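Local coordinates for protein MGS-M5 (Unidentified, PDB 4Q3N) that acts as an L-lactate dehydrogenase, interconverting lactate and pyruvate with NAD as the coenzyme on its Rossmann fold, at the interface of chains A and B and the interface of chains A and C. Numbering follows the deposited sequence. Chains: chain A/B/C, MGS-M5.

Contacts 1 and 2 belong to the same two-fold A-B interface, with centres of their C-alpha atoms about 14 Å apart. Chain A reaches chain B through A:Tyr171, A:Asn186 and the loop at 286-288 in contact 1 and the start of strand 251-258 in contact 2; chain B supplies residues around strand 192-193 and the short helical turn 165-167. Contact 3 lies on the A-C interface, its C-alpha centre about 46 Å from that of contact 1 and 38 Å from that of contact 2, and pairs helix 38-49 with helix 206-227. Each chain therefore meets two neighbours through separate surfaces, consistent with the four-chain deposited assembly, an arrangement common among lactate dehydrogenases.

Contact 1: the interface of chains A and B. Residues chain A 171, 186, 286-288; chain B 191-193, 196.
The amine NZ of B:Lys192 donates to the backbone carbonyl O of A:Lys287 at 2.9 Å. The C=O...N angle is 142° and the nitrogen lies tilted from the carbonyl plane, so the bond comes in at a slant. B:Lys192 reaches this carbonyl because its CG is anti to the backbone N (chi1 176°) and the rest of the chain is extended. On the way its methylenes pack against chain A: CB lies 3.6 Å from CD2 of A:Leu288, and CD lies 3.7 Å from CG1 of A:Val286, both side chains running at a slant to the lysine. Hydrocarbon contacts thus line the stem while a backbone oxygen takes the amine end. Beside the stem, CE2 of A:Tyr171 touches the methyl CB of B:Ala191 at 3.6 Å. Water 2 sits in plane at the edge of the tyrosine ring, 2.9 Å from the phenol OH, and links it to the backbone N of B:Ala191. At the other flank, the A:Asn186 side chain lies roughly perpendicular to B:Pro193. Its amide OD1 is 2.6 Å from water 1, which stands equally close to the carboxylate OD2 of B:Asp196, so this carboxylate meets chain A through solvent. Direct packing and two water bridges together join the segment at B:191-196 to the surface of its neighbour; with its symmetry twin, the patch probably contributes to the subunit pairing seen in the deposited assembly.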
loop_
_atom_site.group_PDB
_atom_site.type_symbol
_atom_site.label_atom_id
_atom_site.label_comp_id
_atom_site.label_asym_id
_atom_site.label_seq_id
_atom_site.Cartn_x
_atom_site.Cartn_y
_atom_site.Cartn_z
ATOM N N TYR A 171 -15.306 -9.144 -19.789
ATOM C CA TYR A 171 -15.272 -7.785 -20.343
ATOM C C TYR A 171 -16.657 -7.361 -20.810
ATOM O O TYR A 171 -17.442 -8.192 -21.322
ATOM C CB TYR A 171 -14.331 -7.657 -21.550
ATOM C CG TYR A 171 -12.865 -8.035 -21.306
ATOM C CD1 TYR A 171 -12.131 -7.493 -20.252
ATOM C CD2 TYR A 171 -12.236 -8.940 -22.132
ATOM C CE1 TYR A 171 -10.793 -7.866 -20.032
ATOM C CE2 TYR A 171 -10.893 -9.324 -21.932
ATOM C CZ TYR A 171 -10.185 -8.773 -20.883
ATOM O OH TYR A 171 -8.887 -9.172 -20.698
ATOM N N ASN A 186 -15.747 -15.407 -23.823
ATOM C CA ASN A 186 -14.384 -15.305 -23.234
ATOM C C ASN A 186 -14.444 -14.800 -21.801
ATOM O O ASN A 186 -13.901 -13.741 -21.492
ATOM C CB ASN A 186 -13.493 -14.344 -24.032
ATOM C CG ASN A 186 -13.062 -14.889 -25.376
ATOM O OD1 ASN A 186 -11.894 -15.220 -25.568
ATOM N ND2 ASN A 186 -13.992 -14.967 -26.326
ATOM N N VAL A 286 -5.922 -6.405 -27.828
ATOM C CA VAL A 286 -5.989 -7.850 -27.762
ATOM C C VAL A 286 -7.151 -8.308 -28.630
ATOM O O VAL A 286 -8.287 -7.804 -28.491
ATOM C CB VAL A 286 -6.154 -8.322 -26.295
ATOM C CG1 VAL A 286 -6.353 -9.838 -26.237
ATOM C CG2 VAL A 286 -4.884 -7.884 -25.461
ATOM N N LYS A 287 -6.902 -9.260 -29.505
ATOM C CA LYS A 287 -7.962 -9.746 -30.375
ATOM C C LYS A 287 -8.588 -11.000 -29.784
ATOM O O LYS A 287 -7.958 -12.028 -29.738
ATOM C CB LYS A 287 -7.420 -10.007 -31.782
ATOM C CG LYS A 287 -8.386 -10.662 -32.753
ATOM C CD LYS A 287 -9.676 -9.879 -32.889
ATOM C CE LYS A 287 -10.502 -10.452 -34.056
ATOM N NZ LYS A 287 -11.176 -11.749 -33.678
ATOM N N LEU A 288 -9.824 -10.905 -29.306
ATOM C CA LEU A 288 -10.537 -12.090 -28.827
ATOM C C LEU A 288 -11.246 -12.783 -29.962
ATOM O O LEU A 288 -11.698 -12.121 -30.900
ATOM C CB LEU A 288 -11.593 -11.720 -27.763
ATOM C CG LEU A 288 -11.005 -10.948 -26.575
ATOM C CD1 LEU A 288 -12.201 -10.406 -25.733
ATOM C CD2 LEU A 288 -10.074 -11.903 -25.748
ATOM N N ALA B 191 -8.831 -12.561 -20.280
ATOM C CA ALA B 191 -9.983 -13.457 -20.390
ATOM C C ALA B 191 -9.801 -14.421 -21.577
ATOM O O ALA B 191 -10.683 -15.190 -21.901
ATOM C CB ALA B 191 -11.247 -12.640 -20.556
ATOM N N LYS B 192 -8.669 -14.318 -22.242
ATOM C CA LYS B 192 -8.432 -14.981 -23.522
ATOM C C LYS B 192 -7.770 -16.358 -23.370
ATOM O O LYS B 192 -6.685 -16.446 -22.820
ATOM C CB LYS B 192 -7.543 -14.073 -24.377
ATOM C CG LYS B 192 -7.100 -14.636 -25.713
ATOM C CD LYS B 192 -6.552 -13.539 -26.646
ATOM C CE LYS B 192 -6.179 -14.124 -28.020
ATOM N NZ LYS B 192 -5.462 -13.106 -28.866
ATOM N N PRO B 193 -8.414 -17.441 -23.865
ATOM C CA PRO B 193 -7.812 -18.783 -23.701
ATOM C C PRO B 193 -6.390 -18.845 -24.252
ATOM O O PRO B 193 -6.081 -18.217 -25.288
ATOM C CB PRO B 193 -8.746 -19.693 -24.516
ATOM C CG PRO B 193 -10.088 -18.945 -24.527
ATOM C CD PRO B 193 -9.686 -17.489 -24.607
ATOM N N ASP B 196 -5.811 -19.536 -27.931
ATOM C CA ASP B 196 -6.027 -18.370 -28.798
ATOM C C ASP B 196 -4.831 -17.425 -28.756
ATOM O O ASP B 196 -4.485 -16.818 -29.758
ATOM C CB ASP B 196 -7.288 -17.604 -28.394
ATOM C CG ASP B 196 -8.547 -18.420 -28.566
ATOM O OD1 ASP B 196 -8.481 -19.492 -29.199
ATOM O OD2 ASP B 196 -9.609 -17.961 -28.082
HETATM O O HOH W 1 -10.307 -15.451 -27.642
HETATM O O HOH W 2 -7.824 -10.924 -22.740
#

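Contact 2: the interface of chains A and B. Residues chain A 249-252; chain B 164, 166-167.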
loop_
_atom_site.group_PDB
_atom_site.type_symbol
_atom_site.label_atom_id
_atom_site.label_comp_id
_atom_site.label_asym_id
_atom_site.label_seq_id
_atom_site.Cartn_x
_atom_site.Cartn_y
_atom_site.Cartn_z
ATOM N N GLU A 249 2.996 -1.548 -16.809
ATOM C CA GLU A 249 2.594 -2.895 -16.370
ATOM C C GLU A 249 2.429 -3.886 -17.520
ATOM O O GLU A 249 2.558 -5.058 -17.278
ATOM C CB GLU A 249 1.262 -2.832 -15.578
ATOM C CG GLU A 249 1.422 -2.194 -14.215
ATOM C CD GLU A 249 0.127 -2.143 -13.423
ATOM O OE1 GLU A 249 -0.980 -2.298 -14.018
ATOM O OE2 GLU A 249 0.234 -1.905 -12.203
ATOM N N ASN A 250 2.110 -3.415 -18.745
ATOM C CA ASN A 250 1.640 -4.314 -19.824
ATOM C C ASN A 250 0.414 -5.073 -19.300
ATOM O O ASN A 250 0.329 -6.324 -19.331
ATOM C CB ASN A 250 2.767 -5.263 -20.290
ATOM C CG ASN A 250 3.816 -4.542 -21.143
ATOM O OD1 ASN A 250 3.477 -3.858 -22.101
ATOM N ND2 ASN A 250 5.070 -4.672 -20.782
ATOM N N ARG A 251 -0.521 -4.270 -18.806
ATOM C CA ARG A 251 -1.781 -4.710 -18.209
ATOM C C ARG A 251 -2.868 -4.724 -19.285
ATOM O O ARG A 251 -2.935 -3.817 -20.097
ATOM C CB ARG A 251 -2.177 -3.761 -17.108
ATOM C CG ARG A 251 -3.293 -4.277 -16.173
ATOM C CD ARG A 251 -2.719 -5.349 -15.219
ATOM N NE ARG A 251 -3.778 -5.814 -14.334
ATOM C CZ ARG A 251 -3.588 -6.399 -13.156
ATOM N NH1 ARG A 251 -2.360 -6.591 -12.705
ATOM N NH2 ARG A 251 -4.641 -6.767 -12.414
ATOM N N ILE A 252 -3.735 -5.721 -19.266
ATOM C CA ILE A 252 -4.852 -5.772 -20.223
ATOM C C ILE A 252 -6.078 -5.168 -19.561
ATOM O O ILE A 252 -6.545 -5.679 -18.521
ATOM C CB ILE A 252 -5.170 -7.203 -20.660
ATOM C CG1 ILE A 252 -3.920 -7.816 -21.306
ATOM C CG2 ILE A 252 -6.394 -7.196 -21.629
ATOM C CD1 ILE A 252 -4.008 -9.316 -21.510
ATOM N N ASP B 164 1.849 -8.381 -17.979
ATOM C CA ASP B 164 1.840 -8.455 -16.516
ATOM C C ASP B 164 1.507 -9.892 -16.072
ATOM O O ASP B 164 0.470 -10.438 -16.457
ATOM C CB ASP B 164 0.793 -7.440 -16.005
ATOM C CG ASP B 164 0.826 -7.227 -14.484
ATOM O OD1 ASP B 164 1.306 -8.132 -13.738
ATOM O OD2 ASP B 164 0.318 -6.145 -14.031
ATOM N N ARG B 166 0.449 -10.968 -13.505
ATOM C CA ARG B 166 -0.796 -11.015 -12.687
ATOM C C ARG B 166 -2.030 -11.110 -13.598
ATOM O O ARG B 166 -3.125 -11.374 -13.133
ATOM C CB ARG B 166 -0.873 -9.795 -11.754
ATOM C CG ARG B 166 0.280 -9.850 -10.698
ATOM C CD ARG B 166 0.468 -8.522 -9.987
ATOM N NE ARG B 166 0.589 -7.401 -10.916
ATOM C CZ ARG B 166 0.702 -6.144 -10.525
ATOM N NH1 ARG B 166 0.787 -5.860 -9.223
ATOM N NH2 ARG B 166 0.779 -5.193 -11.433
ATOM N N ASN B 167 -1.840 -10.946 -14.906
ATOM C CA ASN B 167 -2.942 -11.119 -15.872
ATOM C C ASN B 167 -2.928 -12.544 -16.442
ATOM O O ASN B 167 -3.751 -12.880 -17.270
ATOM C CB ASN B 167 -2.807 -10.157 -17.074
ATOM C CG ASN B 167 -3.580 -8.871 -16.922
ATOM O OD1 ASN B 167 -4.607 -8.765 -16.216
ATOM N ND2 ASN B 167 -3.089 -7.872 -17.593
HETATM O O HOH W 3 2.218 -2.424 -10.745
HETATM O O HOH W 4 -6.147 -6.170 -15.866
#
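A:Arg251 and B:Asp164 form a salt bridge across the two-fold interface of this lactate/malate dehydrogenase family member. Among the charged groups, NH1 of A:Arg251 reaches carboxylate OD2 of B:Asp164 at 3.0 Å. The oxygen lies in the guanidinium plane, yet the nitrogen approaches from above the carboxylate plane, 62° out of it. B:Arg166 holds the same carboxylate side-on: NE meets OD1 and NH2 meets OD2 (2.8 Å for the latter), each on a syn lone pair. The backbone N of B:Arg166 also bonds OD1, so both oxygens have two donors and the carboxylate's rotation is fixed. B:Arg166 can fold back onto it because its chain bends at chi3 (-51°). Its NH2 makes a weaker salt bridge to OE2 of A:Glu249, 3.4 Å away, with water 3 touching both groups. The surrounding arginines would be expected to favour the ionised form of B:Asp164, while A:Glu249, its OE1 4.1 Å from OD2, would partly oppose this. Among direct bonds to the backbone, N of B:Asp164 donates to O of A:Asn250 at 2.9 Å. As modelled, ND2 of B:Asn167 faces N of A:Ile252 at 2.8 Å, a doubtful pairing of two donors; turning the amide over would place its oxygen there as an acceptor. In the water-mediated group, water 4 joins NE of A:Arg251, the carbonyl O of A:Ile252 and amide OD1 of B:Asn167.

Contact 3: the interface of chains A and C. Residues chain A 39, 42-43, 46; chain C 222-223, 226.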
loop_
_atom_site.group_PDB
_atom_site.type_symbol
_atom_site.label_atom_id
_atom_site.label_comp_id
_atom_site.label_asym_id
_atom_site.label_seq_id
_atom_site.Cartn_x
_atom_site.Cartn_y
_atom_site.Cartn_z
ATOM N N ARG A 39 -10.362 29.906 -10.005
ATOM C CA ARG A 39 -10.581 29.953 -8.562
ATOM C C ARG A 39 -11.054 28.605 -8.034
ATOM O O ARG A 39 -10.658 28.174 -6.942
ATOM C CB ARG A 39 -11.613 31.028 -8.200
ATOM C CG ARG A 39 -11.086 32.445 -8.255
ATOM C CD ARG A 39 -12.147 33.449 -7.801
ATOM N NE ARG A 39 -12.496 33.315 -6.381
ATOM C CZ ARG A 39 -13.597 32.727 -5.913
ATOM N NH1 ARG A 39 -14.503 32.199 -6.740
ATOM N NH2 ARG A 39 -13.795 32.682 -4.603
ATOM N N GLU A 42 -8.138 26.189 -7.965
ATOM C CA GLU A 42 -7.326 26.543 -6.807
ATOM C C GLU A 42 -7.922 26.026 -5.492
ATOM O O GLU A 42 -7.181 25.566 -4.619
ATOM C CB GLU A 42 -7.154 28.093 -6.730
ATOM C CG GLU A 42 -6.251 28.541 -7.860
ATOM C CD GLU A 42 -6.121 30.045 -7.989
ATOM O OE1 GLU A 42 -5.184 30.488 -8.696
ATOM O OE2 GLU A 42 -6.949 30.767 -7.408
ATOM N N GLY A 43 -9.243 26.144 -5.336
ATOM C CA GLY A 43 -9.921 25.608 -4.151
ATOM C C GLY A 43 -9.795 24.108 -4.064
ATOM O O GLY A 43 -9.595 23.546 -2.972
ATOM N N MET A 46 -6.286 23.265 -2.918
ATOM C CA MET A 46 -6.188 23.445 -1.450
ATOM C C MET A 46 -6.767 22.225 -0.737
ATOM O O MET A 46 -6.124 21.633 0.145
ATOM C CB MET A 46 -6.921 24.678 -0.973
ATOM C CG MET A 46 -6.364 25.974 -1.498
ATOM S SD MET A 46 -7.516 27.300 -1.147
ATOM C CE MET A 46 -6.635 28.677 -1.935
ATOM N N GLU C 222 -11.879 29.891 2.642
ATOM C CA GLU C 222 -11.239 30.059 1.345
ATOM C C GLU C 222 -11.720 28.956 0.375
ATOM O O GLU C 222 -12.068 29.231 -0.790
ATOM C CB GLU C 222 -9.712 30.021 1.544
ATOM C CG GLU C 222 -8.878 30.496 0.422
ATOM C CD GLU C 222 -9.280 31.882 -0.075
ATOM O OE1 GLU C 222 -9.032 32.868 0.658
ATOM O OE2 GLU C 222 -9.847 31.952 -1.204
ATOM N N ILE C 223 -11.745 27.717 0.864
ATOM C CA ILE C 223 -12.150 26.605 0.029
ATOM C C ILE C 223 -13.655 26.708 -0.301
ATOM O O ILE C 223 -14.056 26.619 -1.457
ATOM C CB ILE C 223 -11.806 25.272 0.702
ATOM C CG1 ILE C 223 -10.269 25.058 0.661
ATOM C CG2 ILE C 223 -12.492 24.075 -0.062
ATOM C CD1 ILE C 223 -9.718 24.004 1.762
ATOM N N ARG C 226 -14.602 28.978 -3.006
ATOM C CA ARG C 226 -14.117 28.615 -4.349
ATOM C C ARG C 226 -14.796 27.377 -4.954
ATOM O O ARG C 226 -14.959 27.267 -6.177
ATOM C CB ARG C 226 -12.610 28.336 -4.291
ATOM C CG ARG C 226 -11.790 29.571 -4.241
ATOM C CD ARG C 226 -10.396 29.187 -3.709
ATOM N NE ARG C 226 -9.643 30.406 -3.403
ATOM C CZ ARG C 226 -8.888 31.046 -4.266
ATOM N NH1 ARG C 226 -8.795 30.610 -5.516
ATOM N NH2 ARG C 226 -8.231 32.135 -3.878
#
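A:Met46 packs its side chain against C:Ile223 and the methylene CG of C:Glu222 at the apolar centre. Its CB lies 3.7 Å from CG1 of C:Ile223, the two side chains running antiparallel alongside each other. Extended beyond CG (chi2 168°), the methionine carries its methyl CE to 3.7 Å from CG of C:Glu222. The same methyl lies over one face of the C:Arg226 guanidinium, towards its rim, with the two side chains roughly perpendicular. Next outward, CD of C:Arg226 rests 3.6 Å from CA of A:Gly43, whose lack of a side chain lets the arginine stem pass close to the helix. CG of C:Arg226 lies over one face of the A:Arg39 guanidinium, toward its rim, 3.7 Å from NH2. At the rim, NH1 of C:Arg226 forms a salt bridge with OE2 of A:Glu42 (2.6 Å), on the anti lone pair of that oxygen; the bond is bent, 140° at H, and the oxygen sits 19° out of the guanidinium plane. From its own chain, OE2 of C:Glu222 takes NE at 2.7 Å, nearly in that plane, and probably steadies the guanidinium. The patch joins helix 38-49 of the NAD-binding Rossmann region, which follows strand 30-34, to the end of the long helix 206-227 in the alpha/beta C-terminal region of chain C.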